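Local coordinates for protein exotoxin 3 (Staphylococcus aureus, PDB 2Z8L) that binds the sialylated glycan sialyl Lewis X as a staphylococcal superantigen-like toxin, joining an OB-fold domain to a beta-grasp domain, at residues V116-K119 against G124-T127; K147-L152 against D157-F162; K83-E86 against V92-Y95. All blocks are in the same frame, centred on the assembly; numbering follows the deposited sequence.

Interaction 1: V116-K119 against G124-T127. Unlike the reference sequence in segment 124-127: Tyr126 (reference Ser), Thr127 (reference Val).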
ATOM      1  N   VAL A 116       4.780   7.842  14.697  1.00 14.80           N
ATOM      2  CA  VAL A 116       4.982   9.146  15.409  1.00 15.17           C
ATOM      3  C   VAL A 116       4.491  10.219  14.440  1.00 14.57           C
ATOM      4  O   VAL A 116       5.077  10.419  13.380  1.00 14.99           O
ATOM      5  CB  VAL A 116       6.450   9.384  15.787  1.00 16.28           C
ATOM      6  CG1 VAL A 116       6.622  10.650  16.528  1.00 17.44           C
ATOM      7  CG2 VAL A 116       6.992   8.253  16.702  1.00 18.88           C
ATOM      8  N   ILE A 117       3.397  10.872  14.795  1.00 12.97           N
ATOM      9  CA  ILE A 117       2.743  11.814  13.950  1.00 13.98           C
ATOM     10  C   ILE A 117       2.962  13.213  14.516  1.00 13.53           C
ATOM     11  O   ILE A 117       2.476  13.517  15.610  1.00 14.00           O
ATOM     12  CB  ILE A 117       1.281  11.507  13.888  1.00 13.51           C
ATOM     13  CG1 ILE A 117       1.074  10.077  13.350  1.00 15.15           C
ATOM     14  CG2 ILE A 117       0.528  12.539  13.018  1.00 14.77           C
ATOM     15  CD1 ILE A 117      -0.216   9.496  13.738  1.00 16.61           C
ATOM     16  N   LYS A 118       3.661  14.029  13.753  1.00 12.52           N
ATOM     17  CA  LYS A 118       3.953  15.411  14.170  1.00 15.14           C
ATOM     18  C   LYS A 118       3.008  16.291  13.407  1.00 15.46           C
ATOM     19  O   LYS A 118       3.201  16.452  12.198  1.00 16.72           O
ATOM     20  CB  LYS A 118       5.396  15.768  13.872  1.00 15.86           C
ATOM     21  CG  LYS A 118       6.350  15.004  14.784  1.00 20.72           C
ATOM     22  CD  LYS A 118       7.730  15.589  14.825  1.00 22.36           C
ATOM     23  CE  LYS A 118       8.542  15.023  16.021  1.00 26.24           C
ATOM     24  NZ  LYS A 118       9.621  15.976  16.518  1.00 29.91           N
ATOM     25  N   LYS A 119       2.012  16.841  14.118  1.00 15.05           N
ATOM     26  CA  LYS A 119       0.918  17.594  13.500  1.00 15.79           C
ATOM     27  C   LYS A 119       1.085  19.073  13.787  1.00 15.82           C
ATOM     28  O   LYS A 119       1.137  19.455  14.953  1.00 14.64           O
ATOM     29  CB  LYS A 119      -0.419  17.095  14.034  1.00 17.34           C
ATOM     30  CG  LYS A 119      -1.646  17.715  13.299  1.00 19.46           C
ATOM     31  CD  LYS A 119      -2.954  17.235  13.842  1.00 20.85           C
ATOM     32  CE  LYS A 119      -4.097  17.993  13.210  1.00 25.63           C
ATOM     33  NZ  LYS A 119      -3.793  18.409  11.814  1.00 31.43           N
ATOM     34  N   GLY A 124       2.744  25.826  17.005  1.00  9.29           N
ATOM     35  CA  GLY A 124       3.763  24.792  17.064  1.00  8.85           C
ATOM     36  C   GLY A 124       3.422  23.525  16.370  1.00  9.74           C
ATOM     37  O   GLY A 124       2.700  23.488  15.370  1.00 10.79           O
ATOM     38  N   VAL A 125       3.987  22.474  16.921  1.00 10.86           N
ATOM     39  CA  VAL A 125       3.806  21.135  16.409  1.00 11.41           C
ATOM     40  C   VAL A 125       3.547  20.193  17.569  1.00 13.07           C
ATOM     41  O   VAL A 125       4.232  20.270  18.582  1.00 15.39           O
ATOM     42  CB  VAL A 125       5.072  20.663  15.660  1.00 13.14           C
ATOM     43  CG1 VAL A 125       4.927  19.220  15.246  1.00 16.49           C
ATOM     44  CG2 VAL A 125       5.336  21.514  14.442  1.00 15.10           C
ATOM     45  N   TYR A 126       2.556  19.313  17.436  1.00 12.80           N
ATOM     46  CA  TYR A 126       2.198  18.431  18.517  1.00 12.74           C
ATOM     47  C   TYR A 126       2.489  17.013  18.066  1.00 13.95           C
ATOM     48  O   TYR A 126       2.086  16.673  16.973  1.00 13.93           O
ATOM     49  CB  TYR A 126       0.720  18.550  18.843  1.00 14.42           C
ATOM     50  CG  TYR A 126       0.353  17.901  20.137  1.00 13.92           C
ATOM     51  CD1 TYR A 126       0.368  18.602  21.322  1.00 14.76           C
ATOM     52  CD2 TYR A 126       0.062  16.551  20.197  1.00 17.66           C
ATOM     53  CE1 TYR A 126       0.025  17.989  22.523  1.00 16.40           C
ATOM     54  CE2 TYR A 126      -0.274  15.929  21.393  1.00 16.79           C
ATOM     55  CZ  TYR A 126      -0.275  16.656  22.554  1.00 17.86           C
ATOM     56  OH  TYR A 126      -0.622  16.064  23.759  1.00 19.90           O
ATOM     57  N   THR A 127       3.205  16.256  18.880  1.00 14.22           N
ATOM     58  CA  THR A 127       3.598  14.878  18.508  1.00 15.74           C
ATOM     59  C   THR A 127       2.686  13.887  19.188  1.00 16.15           C
ATOM     60  O   THR A 127       2.526  13.867  20.411  1.00 15.15           O
ATOM     61  CB  THR A 127       5.016  14.593  18.936  1.00 17.52           C
ATOM     62  OG1 THR A 127       5.897  15.592  18.375  1.00 20.56           O
ATOM     63  CG2 THR A 127       5.409  13.202  18.496  1.00 18.83           C
TER
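Lys119 and Tyr126 pair across a beta hairpin of the beta-grasp domain, in which strand 124-131 lies at the outer margin of a five-stranded mixed sheet and strand 114-121 is the next one in. The short segments run at 158° to each other.

The backbone bonds come as a reciprocal pair. Lys119 N donates to Tyr126 O at 2.9 Å, and Tyr126 N returns the bond to Lys119 O at the same length; both are close to straight. In the neighbouring pair, Lys118 and Thr127 face each other without hydrogen bonds, their CA atoms 4.4 Å apart. Between the conventional bonds run CA-H...O contacts, among them Thr127 CA to Ile117 O at 3.4 Å, and beyond them Ile117 has its own backbone bond to His128.

The side chains that touch across the strands are those of Val116, Lys118, Val125 and Thr127. Lys118 and Thr127 lie side by side and point the same way. CG of the lysine sits beside its backbone N (chi1 -70°), and an extended chain from there carries the methylenes past the threonine hydroxyl, with CE 3.6 Å from Thr127 OG1. Nearer the backbone, Lys118 CB meets Val125 CG1 at 3.7 Å.

Ile117 and Lys119 extend from the other face of the hairpin. Ile117 packs on Tyr151 and Leu152 of helix 141-155, while Lys119 NZ bonds to Phe156 O just past that helix. Tyr126 and Thr127 both differ from the reference sequence. Thr127 CG2, anti to its own N, is carried against Val116, and the two methyls are tightly packed: Val116 CG1 to Thr127 CG2 is 3.4 Å.

Interaction 2: K147-L152 against D157-F162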
ATOM      1  N   LYS A 147      -3.074   2.633   3.627  1.00 12.20           N
ATOM      2  CA  LYS A 147      -3.635   2.548   4.951  1.00 13.12           C
ATOM      3  C   LYS A 147      -3.173   3.688   5.893  1.00 11.47           C
ATOM      4  O   LYS A 147      -3.974   4.166   6.742  1.00 12.63           O
ATOM      5  CB  LYS A 147      -3.318   1.205   5.516  1.00 14.69           C
ATOM      6  CG  LYS A 147      -4.105   0.152   4.793  1.00 18.91           C
ATOM      7  CD  LYS A 147      -4.018  -1.142   5.484  1.00 26.69           C
ATOM      8  CE  LYS A 147      -5.203  -2.071   5.047  1.00 28.10           C
ATOM      9  NZ  LYS A 147      -4.924  -3.526   5.370  1.00 29.11           N
ATOM     10  N   LEU A 148      -1.906   4.074   5.839  1.00 11.33           N
ATOM     11  CA  LEU A 148      -1.435   5.151   6.713  1.00 12.49           C
ATOM     12  C   LEU A 148      -2.046   6.476   6.314  1.00 12.48           C
ATOM     13  O   LEU A 148      -2.485   7.219   7.170  1.00 11.48           O
ATOM     14  CB  LEU A 148       0.072   5.225   6.668  1.00 11.77           C
ATOM     15  CG  LEU A 148       0.904   4.064   7.265  1.00 13.78           C
ATOM     16  CD1 LEU A 148       2.382   4.186   6.920  1.00 17.15           C
ATOM     17  CD2 LEU A 148       0.696   3.917   8.797  1.00 17.17           C
ATOM     18  N   ARG A 149      -2.127   6.788   5.016  1.00 10.87           N
ATOM     19  CA  ARG A 149      -2.860   8.023   4.604  1.00 11.69           C
ATOM     20  C   ARG A 149      -4.323   7.999   5.002  1.00 11.15           C
ATOM     21  O   ARG A 149      -4.830   9.012   5.494  1.00 10.02           O
ATOM     22  CB  ARG A 149      -2.752   8.331   3.106  1.00 10.87           C
ATOM     23  CG  ARG A 149      -1.298   8.518   2.624  1.00 11.49           C
ATOM     24  CD  ARG A 149      -1.269   9.234   1.323  1.00 12.24           C
ATOM     25  NE  ARG A 149      -0.085   8.922   0.580  1.00 12.05           N
ATOM     26  CZ  ARG A 149       0.413   9.646  -0.405  1.00 12.94           C
ATOM     27  NH1 ARG A 149      -0.164  10.779  -0.758  1.00 12.00           N
ATOM     28  NH2 ARG A 149       1.486   9.186  -1.029  1.00 14.74           N
ATOM     29  N   GLN A 150      -5.013   6.871   4.784  1.00 12.14           N
ATOM     30  CA  GLN A 150      -6.403   6.801   5.161  1.00 13.72           C
ATOM     31  C   GLN A 150      -6.598   7.067   6.673  1.00 13.73           C
ATOM     32  O   GLN A 150      -7.492   7.772   7.048  1.00 12.95           O
ATOM     33  CB  GLN A 150      -6.987   5.456   4.737  1.00 14.00           C
ATOM     34  CG  GLN A 150      -8.495   5.406   4.874  1.00 15.66           C
ATOM     35  CD  GLN A 150      -9.132   4.334   4.028  1.00 20.81           C
ATOM     36  OE1 GLN A 150      -9.342   3.207   4.515  1.00 28.11           O
ATOM     37  NE2 GLN A 150      -9.466   4.667   2.760  1.00 22.04           N
ATOM     38  N   TYR A 151      -5.706   6.520   7.495  1.00 12.31           N
ATOM     39  CA  TYR A 151      -5.751   6.733   8.951  1.00 12.11           C
ATOM     40  C   TYR A 151      -5.543   8.228   9.264  1.00 10.39           C
ATOM     41  O   TYR A 151      -6.220   8.809  10.102  1.00 12.13           O
ATOM     42  CB  TYR A 151      -4.689   5.929   9.630  1.00 13.40           C
ATOM     43  CG  TYR A 151      -4.592   6.137  11.098  1.00 14.42           C
ATOM     44  CD1 TYR A 151      -5.454   5.477  11.951  1.00 15.85           C
ATOM     45  CD2 TYR A 151      -3.641   6.974  11.631  1.00 14.46           C
ATOM     46  CE1 TYR A 151      -5.395   5.699  13.323  1.00 19.03           C
ATOM     47  CE2 TYR A 151      -3.559   7.204  12.997  1.00 16.97           C
ATOM     48  CZ  TYR A 151      -4.436   6.555  13.836  1.00 18.05           C
ATOM     49  OH  TYR A 151      -4.347   6.786  15.183  1.00 21.62           O
ATOM     50  N   LEU A 152      -4.595   8.858   8.571  1.00 10.15           N
ATOM     51  CA  LEU A 152      -4.320  10.278   8.808  1.00 10.80           C
ATOM     52  C   LEU A 152      -5.434  11.209   8.331  1.00 10.27           C
ATOM     53  O   LEU A 152      -5.676  12.284   8.910  1.00 10.83           O
ATOM     54  CB  LEU A 152      -2.963  10.670   8.188  1.00 10.41           C
ATOM     55  CG  LEU A 152      -1.719   9.995   8.754  1.00 11.59           C
ATOM     56  CD1 LEU A 152      -0.538  10.346   7.863  1.00 14.00           C
ATOM     57  CD2 LEU A 152      -1.507  10.396  10.222  1.00 13.90           C
ATOM     58  N   ASP A 157      -6.697  14.938  10.154  1.00 14.75           N
ATOM     59  CA  ASP A 157      -7.004  16.045   9.281  1.00 15.19           C
ATOM     60  C   ASP A 157      -6.035  16.171   8.095  1.00 14.13           C
ATOM     61  O   ASP A 157      -5.870  17.247   7.540  1.00 15.37           O
ATOM     62  CB  ASP A 157      -7.012  17.373  10.057  1.00 16.45           C
ATOM     63  CG  ASP A 157      -8.143  17.472  11.091  1.00 22.63           C
ATOM     64  OD1 ASP A 157      -9.238  16.899  10.859  1.00 30.46           O
ATOM     65  OD2 ASP A 157      -7.951  18.191  12.106  1.00 32.12           O
ATOM     66  N   LEU A 158      -5.425  15.076   7.666  1.00 12.53           N
ATOM     67  CA  LEU A 158      -4.685  15.137   6.404  1.00 12.35           C
ATOM     68  C   LEU A 158      -5.591  15.590   5.236  1.00 12.46           C
ATOM     69  O   LEU A 158      -6.708  15.087   5.059  1.00 14.88           O
ATOM     70  CB  LEU A 158      -4.041  13.790   6.083  1.00 11.25           C
ATOM     71  CG  LEU A 158      -3.138  13.767   4.851  1.00 12.99           C
ATOM     72  CD1 LEU A 158      -1.896  14.637   4.899  1.00 13.62           C
ATOM     73  CD2 LEU A 158      -2.733  12.361   4.591  1.00 11.80           C
ATOM     74  N   TYR A 159      -5.077  16.533   4.462  1.00 13.21           N
ATOM     75  CA  TYR A 159      -5.719  17.143   3.290  1.00 13.51           C
ATOM     76  C   TYR A 159      -6.830  18.119   3.639  1.00 14.53           C
ATOM     77  O   TYR A 159      -7.559  18.532   2.754  1.00 15.81           O
ATOM     78  CB  TYR A 159      -6.154  16.126   2.233  1.00 13.01           C
ATOM     79  CG  TYR A 159      -5.023  15.237   1.766  1.00 13.31           C
ATOM     80  CD1 TYR A 159      -3.784  15.776   1.387  1.00 14.60           C
ATOM     81  CD2 TYR A 159      -5.185  13.868   1.692  1.00 13.58           C
ATOM     82  CE1 TYR A 159      -2.721  14.914   0.971  1.00 15.11           C
ATOM     83  CE2 TYR A 159      -4.154  13.016   1.278  1.00 12.79           C
ATOM     84  CZ  TYR A 159      -2.934  13.558   0.889  1.00 14.32           C
ATOM     85  OH  TYR A 159      -1.863  12.812   0.466  1.00 13.89           O
ATOM     86  N   LYS A 160      -6.911  18.558   4.893  1.00 14.90           N
ATOM     87  CA  LYS A 160      -7.786  19.699   5.204  1.00 16.55           C
ATOM     88  C   LYS A 160      -7.042  21.026   4.942  1.00 16.43           C
ATOM     89  O   LYS A 160      -7.653  22.128   4.796  1.00 17.85           O
ATOM     90  CB  LYS A 160      -8.279  19.594   6.627  1.00 17.50           C
ATOM     91  CG  LYS A 160      -9.285  18.459   6.815  1.00 21.52           C
ATOM     92  CD  LYS A 160     -10.155  18.659   8.054  1.00 22.10           C
ATOM     93  CE  LYS A 160     -10.868  17.375   8.496  1.00 25.79           C
ATOM     94  NZ  LYS A 160     -11.393  17.547   9.894  1.00 28.39           N
ATOM     95  N   LYS A 161      -5.725  20.935   4.913  1.00 16.97           N
ATOM     96  CA  LYS A 161      -4.834  21.979   4.489  1.00 17.01           C
ATOM     97  C   LYS A 161      -3.998  21.402   3.365  1.00 16.46           C
ATOM     98  O   LYS A 161      -3.849  20.186   3.281  1.00 15.02           O
ATOM     99  CB  LYS A 161      -3.926  22.404   5.648  1.00 17.88           C
ATOM    100  CG  LYS A 161      -4.658  23.133   6.760  1.00 19.93           C
ATOM    101  CD  LYS A 161      -3.682  23.774   7.740  1.00 22.05           C
ATOM    102  CE  LYS A 161      -4.403  24.498   8.897  1.00 25.22           C
ATOM    103  NZ  LYS A 161      -5.376  25.502   8.464  1.00 29.93           N
ATOM    104  N   PHE A 162      -3.435  22.273   2.536  1.00 15.69           N
ATOM    105  CA  PHE A 162      -2.535  21.821   1.487  1.00 15.21           C
ATOM    106  C   PHE A 162      -1.297  21.190   2.124  1.00 14.83           C
ATOM    107  O   PHE A 162      -0.736  21.747   3.070  1.00 15.02           O
ATOM    108  CB  PHE A 162      -2.148  22.955   0.550  1.00 15.88           C
ATOM    109  CG  PHE A 162      -3.201  23.224  -0.480  1.00 16.71           C
ATOM    110  CD1 PHE A 162      -3.149  22.588  -1.698  1.00 17.70           C
ATOM    111  CD2 PHE A 162      -4.275  24.001  -0.185  1.00 19.12           C
ATOM    112  CE1 PHE A 162      -4.154  22.796  -2.643  1.00 18.83           C
ATOM    113  CE2 PHE A 162      -5.268  24.241  -1.134  1.00 18.92           C
ATOM    114  CZ  PHE A 162      -5.204  23.620  -2.337  1.00 18.06           C
TER
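The Tyr159 ring has Leu158 CG over the centre of one face, 3.6 Å above the plane, and the guanidinium of Arg149 at its edge. There Arg149 NH1 donates to Tyr159 OH at 2.9 Å, with a bent N-H...O angle of 141°. The hydroxyl lies near the guanidinium plane, slightly tilted from it, and the two flat groups are turned 41° apart. An arginine chain extended from CG to NE spans the distance from helix 141-155 to the tyrosine, bringing Arg149 CD near the hydroxyl as well.

Other partners hold both groups. Arg149 NE makes a salt bridge to Asp145 one helical turn earlier, and NH1 also bonds to Lys184 O; the Tyr159 hydroxyl bonds to Leu182 O. These bonds probably fix the rotation of a buried guanidinium, and the nearby carboxylate probably steadies its positive charge.

Closer to the backbone, Leu158 N donates to Leu152 O at 3.1 Å. The bond is straight at the hydrogen, but the donor stands 46° out of the carbonyl plane, away from a lone-pair direction. Leu158 CB also rests against that carbonyl, 3.6 Å from Leu152 O. CD2 of Leu158 reaches back to the helix, 4.0 Å from Leu152 CB, while the two CB atoms of Leu152 and Leu158 meet at 3.9 Å. Leu152 also packs on Ala205 and Ile207 of the sheet.

Leu158 and Tyr159 are themselves the central residues of a type II turn from Asp157 to Lys160, closed by Lys160 N bonding to Asp157 O. A helix packed across a mixed sheet is the hallmark of the beta-grasp fold; here the loop leaving the helix folds back on its last turns, and Lys184, whose carbonyl holds Arg149, itself lines the glycan pocket.

Interaction 3: K83-E86 against V92-Y95. Unlike the reference sequence in segment 92-95: Phe93 (reference Tyr).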
ATOM      1  N   LYS A  83      -9.370  -0.086  -6.673  1.00 15.19           N
ATOM      2  CA  LYS A  83      -9.891  -0.009  -8.018  1.00 17.53           C
ATOM      3  C   LYS A  83      -9.394   1.248  -8.702  1.00 18.52           C
ATOM      4  O   LYS A  83      -9.561   2.346  -8.159  1.00 20.83           O
ATOM      5  CB  LYS A  83     -11.412  -0.025  -7.955  1.00 18.51           C
ATOM      6  CG  LYS A  83     -12.059  -0.318  -9.224  1.00 21.37           C
ATOM      7  CD  LYS A  83     -13.570  -0.476  -9.030  1.00 20.43           C
ATOM      8  CE  LYS A  83     -13.886  -1.604  -8.021  1.00 23.56           C
ATOM      9  NZ  LYS A  83     -15.186  -2.296  -8.334  1.00 27.18           N
ATOM     10  N   GLU A  84      -8.728   1.115  -9.849  1.00 19.46           N
ATOM     11  CA  GLU A  84      -8.296   2.276 -10.628  1.00 20.41           C
ATOM     12  C   GLU A  84      -9.263   2.480 -11.780  1.00 21.82           C
ATOM     13  O   GLU A  84      -9.553   3.608 -12.192  1.00 21.75           O
ATOM     14  CB  GLU A  84      -6.871   2.127 -11.166  1.00 20.21           C
ATOM     15  CG  GLU A  84      -5.783   1.916 -10.106  1.00 21.88           C
ATOM     16  CD  GLU A  84      -5.461   3.165  -9.248  1.00 24.14           C
ATOM     17  OE1 GLU A  84      -5.801   4.317  -9.645  1.00 25.55           O
ATOM     18  OE2 GLU A  84      -4.833   2.978  -8.168  1.00 20.74           O
ATOM     19  N   ALA A  85      -9.755   1.370 -12.308  1.00 22.17           N
ATOM     20  CA  ALA A  85     -10.715   1.387 -13.407  1.00 23.59           C
ATOM     21  C   ALA A  85     -11.538   0.096 -13.378  1.00 24.86           C
ATOM     22  O   ALA A  85     -11.149  -0.887 -12.748  1.00 24.32           O
ATOM     23  CB  ALA A  85      -9.974   1.542 -14.727  1.00 23.66           C
ATOM     24  N   GLU A  86     -12.700   0.121 -14.019  1.00 26.04           N
ATOM     25  CA  GLU A  86     -13.509  -1.074 -14.205  1.00 26.74           C
ATOM     26  C   GLU A  86     -14.245  -0.978 -15.532  1.00 27.25           C
ATOM     27  O   GLU A  86     -14.707   0.096 -15.904  1.00 27.36           O
ATOM     28  CB  GLU A  86     -14.485  -1.241 -13.039  1.00 27.01           C
ATOM     29  CG  GLU A  86     -15.355  -2.488 -13.154  1.00 27.82           C
ATOM     30  CD  GLU A  86     -16.155  -2.793 -11.894  1.00 29.16           C
ATOM     31  OE1 GLU A  86     -16.015  -2.061 -10.892  1.00 35.78           O
ATOM     32  OE2 GLU A  86     -16.931  -3.776 -11.914  1.00 34.46           O
ATOM     33  N   VAL A  92     -12.036  -5.554 -12.844  1.00 16.37           N
ATOM     34  CA  VAL A  92     -11.453  -4.480 -12.056  1.00 16.03           C
ATOM     35  C   VAL A  92      -9.949  -4.405 -12.324  1.00 14.26           C
ATOM     36  O   VAL A  92      -9.303  -5.457 -12.419  1.00 13.88           O
ATOM     37  CB  VAL A  92     -11.687  -4.743 -10.581  1.00 16.84           C
ATOM     38  CG1 VAL A  92     -10.801  -3.853  -9.741  1.00 19.28           C
ATOM     39  CG2 VAL A  92     -13.157  -4.508 -10.250  1.00 17.71           C
ATOM     40  N   PHE A  93      -9.410  -3.195 -12.464  1.00 12.53           N
ATOM     41  CA  PHE A  93      -7.976  -2.980 -12.706  1.00 12.08           C
ATOM     42  C   PHE A  93      -7.373  -2.293 -11.507  1.00 11.19           C
ATOM     43  O   PHE A  93      -7.935  -1.348 -11.000  1.00 10.34           O
ATOM     44  CB  PHE A  93      -7.742  -2.117 -13.938  1.00 12.70           C
ATOM     45  CG  PHE A  93      -8.380  -2.699 -15.161  1.00 14.75           C
ATOM     46  CD1 PHE A  93      -7.702  -3.623 -15.933  1.00 16.11           C
ATOM     47  CD2 PHE A  93      -9.702  -2.433 -15.458  1.00 19.00           C
ATOM     48  CE1 PHE A  93      -8.298  -4.220 -17.030  1.00 15.53           C
ATOM     49  CE2 PHE A  93     -10.301  -3.020 -16.538  1.00 17.96           C
ATOM     50  CZ  PHE A  93      -9.596  -3.924 -17.333  1.00 17.98           C
ATOM     51  N   SER A  94      -6.213  -2.776 -11.098  1.00 10.02           N
ATOM     52  CA  SER A  94      -5.501  -2.206  -9.978  1.00  9.89           C
ATOM     53  C   SER A  94      -4.003  -2.352 -10.222  1.00  9.75           C
ATOM     54  O   SER A  94      -3.574  -3.179 -11.046  1.00  8.89           O
ATOM     55  CB  SER A  94      -5.935  -2.935  -8.675  1.00  9.58           C
ATOM     56  OG  SER A  94      -5.288  -2.457  -7.498  1.00 10.83           O
ATOM     57  N   TYR A  95      -3.220  -1.507  -9.556  1.00 10.44           N
ATOM     58  CA  TYR A  95      -1.762  -1.437  -9.714  1.00 10.71           C
ATOM     59  C   TYR A  95      -1.033  -2.055  -8.547  1.00 10.27           C
ATOM     60  O   TYR A  95      -1.201  -1.626  -7.410  1.00 10.69           O
ATOM     61  CB  TYR A  95      -1.285   0.025  -9.770  1.00 12.36           C
ATOM     62  CG  TYR A  95      -1.832   0.867 -10.844  1.00 14.40           C
ATOM     63  CD1 TYR A  95      -2.009   0.375 -12.121  1.00 17.95           C
ATOM     64  CD2 TYR A  95      -2.080   2.222 -10.612  1.00 20.31           C
ATOM     65  CE1 TYR A  95      -2.493   1.176 -13.135  1.00 20.82           C
ATOM     66  CE2 TYR A  95      -2.559   3.014 -11.612  1.00 21.65           C
ATOM     67  CZ  TYR A  95      -2.755   2.486 -12.879  1.00 20.90           C
ATOM     68  OH  TYR A  95      -3.242   3.271 -13.917  1.00 22.08           O
TER
HETATM   69  O   HOH W   1      -4.526   0.460  -7.675  1.00 26.72           O
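A classic beta bulge sets two consecutive residues, Glu84 and Ala85, against the single residue Phe93. Phe93 is held through both its backbone N and its carbonyl O: Glu84 N donates to Phe93 O at 2.8 Å, nearly in line with the carbonyl, and Phe93 N bonds to Ala85 O at 2.9 Å. The phenyl ring, at a position that differs from the reference sequence, turns its edge to the Ala85 backbone, with CD2 3.4 Å from Ala85 O.

With CG beside the backbone N (chi1 -59°), Glu84 sets that carbon over one face of the Tyr95 ring in a CH-pi contact, 3.9 Å from the centroid; the bend at chi2 (-71°) then lays the carboxylate along the ring, 16° between planes. Glu84 OE2 takes a hydrogen bond from a water that in turn accepts from Tyr95 N, and it also bonds to Tyr24 OH.

All this belongs to a hairpin of the OB-fold domain, whose strand 92-100 also pairs in parallel with strand 55-61. Where Glu86 and Val92 pair, the valine lies beneath a salt bridge: Lys83 NZ reaches Glu86 OE1 at 2.7 Å, approaching from above the carboxylate plane. The lysine crosses Val92 at about a right angle, with its NZ 3.6 Å from Val92 CG2.

Overall arrangement
Along the chain interaction 3 comes first, in the OB-fold domain, followed by interactions 1 and 2 in the beta-grasp domain. Interactions 1 and 2 lie about 14 Å apart between centres; they touch where the hairpin face carrying Ile117 meets the helix, and Lys119 packs against Asp157 in the loop beyond, so sheet, helix and loop form one continuous body. Interaction 3 stands apart, its centre about 35 Å from that of interaction 1 and about 22 Å from that of interaction 2, with no touch to either. The bound glycan lies between the regions of interactions 2 and 3, in a pocket formed by residues such as Tyr178, Lys184 and Arg190 of the beta-grasp half.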